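PDB 2G2C: putative molybdenum cofactor biosynthesis protein from Corynebacterium diphtheriae, which probably binds molybdopterin and takes part in the biosynthesis of the molybdenum cofactor. Local coordinates for residues 10-15 with 74-79. Numbering follows the deposited sequence.
Sequences IIVVSD and ITAGGT. With NA (sodium ion), chain B.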
# COMPACT_ATOMS: atom_id res chain seq x y z
N ILE A 10 -3.60 -3.05 5.73
CA ILE A 10 -4.30 -2.20 4.75
C ILE A 10 -4.62 -0.84 5.36
O ILE A 10 -5.08 -0.78 6.54
CB ILE A 10 -5.61 -2.88 4.27
CG1 ILE A 10 -5.27 -4.18 3.49
CG2 ILE A 10 -6.53 -1.86 3.52
CD1 ILE A 10 -6.45 -5.09 3.21
N ILE A 11 -4.37 0.21 4.59
CA ILE A 11 -4.68 1.58 5.04
C ILE A 11 -5.49 2.28 3.97
O ILE A 11 -4.97 2.55 2.88
CB ILE A 11 -3.38 2.39 5.31
CG1 ILE A 11 -2.57 1.68 6.41
CG2 ILE A 11 -3.72 3.83 5.66
CD1 ILE A 11 -1.09 2.16 6.54
N VAL A 12 -6.78 2.47 4.24
CA VAL A 12 -7.61 3.14 3.26
C VAL A 12 -7.66 4.64 3.62
O VAL A 12 -7.98 5.00 4.74
CB VAL A 12 -9.03 2.52 3.22
CG1 VAL A 12 -9.96 3.36 2.39
CG2 VAL A 12 -8.95 1.08 2.69
N VAL A 13 -7.30 5.48 2.66
CA VAL A 13 -7.11 6.90 2.92
C VAL A 13 -8.26 7.65 2.22
O VAL A 13 -8.31 7.70 0.97
CB VAL A 13 -5.72 7.37 2.38
CG1 VAL A 13 -5.48 8.86 2.67
CG2 VAL A 13 -4.56 6.48 2.94
N SER A 14 -9.18 8.18 3.02
CA SER A 14 -10.40 8.79 2.45
C SER A 14 -11.18 9.52 3.50
O SER A 14 -11.56 8.91 4.49
CB SER A 14 -11.32 7.70 1.90
OG SER A 14 -12.62 8.22 1.55
N ASP A 15 -11.42 10.80 3.28
CA ASP A 15 -12.25 11.57 4.20
C ASP A 15 -13.66 10.98 4.30
O ASP A 15 -14.14 10.75 5.41
CB ASP A 15 -12.27 13.03 3.77
CG ASP A 15 -10.94 13.72 4.04
OD1 ASP A 15 -10.19 13.19 4.86
OD2 ASP A 15 -10.70 14.82 3.49
N ILE A 74 -0.31 -1.98 2.19
CA ILE A 74 -0.90 -1.42 0.95
C ILE A 74 -1.87 -0.31 1.36
O ILE A 74 -2.71 -0.51 2.24
CB ILE A 74 -1.53 -2.51 0.07
CG1 ILE A 74 -2.02 -1.87 -1.27
CG2 ILE A 74 -2.63 -3.24 0.80
CD1 ILE A 74 -2.05 -2.84 -2.46
N THR A 75 -1.71 0.87 0.75
CA THR A 75 -2.61 1.99 0.98
C THR A 75 -3.53 2.12 -0.25
O THR A 75 -3.16 1.73 -1.37
CB THR A 75 -1.85 3.33 1.19
OG1 THR A 75 -1.14 3.70 -0.01
CG2 THR A 75 -0.84 3.19 2.35
N ALA A 76 -4.70 2.71 -0.04
CA ALA A 76 -5.61 2.97 -1.16
C ALA A 76 -6.10 4.37 -0.98
O ALA A 76 -6.79 4.64 0.01
CB ALA A 76 -6.79 1.95 -1.13
N GLY A 77 -5.77 5.26 -1.93
CA GLY A 77 -6.24 6.61 -1.87
C GLY A 77 -5.20 7.64 -1.49
O GLY A 77 -4.10 7.32 -1.00
N GLY A 78 -5.57 8.90 -1.71
CA GLY A 78 -4.71 10.03 -1.34
C GLY A 78 -3.51 10.26 -2.25
O GLY A 78 -2.54 10.89 -1.84
N THR A 79 -3.61 9.80 -3.49
CA THR A 79 -2.48 9.92 -4.42
C THR A 79 -2.58 11.03 -5.48
O THR A 79 -1.67 11.16 -6.30
CB THR A 79 -2.21 8.58 -5.16
OG1 THR A 79 -3.32 8.27 -6.02
CG2 THR A 79 -2.02 7.40 -4.17
NA NA B . -6.01 8.07 -5.13
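The carbonyl oxygen of I11 is gripped twice from the neighbouring strand, by A76 N at 2.9 Å and by the CA of T75 in a CA-H...O contact of 3.1 Å. The bond is part of the parallel pairing of strands 5-13 and 72-76, at the centre of the mixed sheet of a probable molybdopterin-binding domain. I74 O likewise takes I11 N at 3.0 Å and a longer CA-H...O contact from I10. The ladder ends with V13 N to A76 O, 2.8 Å and almost straight at the hydrogen (174°).

I10 and I74 lie alongside each other, CG1 of I10 against CG2 of I74 at 3.9 Å, and L30 of helix 26-34 covers both. On the other face of the sheet, CG2 of T75 meets I11 CB, while its OG1, set by chi1 64° between the backbone N and the carbonyl carbon, is hydrogen-bonded to ND2 of N138. A61 and I62 of helix 55-67 pack on I11.

Past A76 the chain turns away through G77 and G78. G77, at positive phi (107°), has no side chain where it faces V13 O. Beyond this turn, T79 OG1 binds the sodium ion at 2.8 Å.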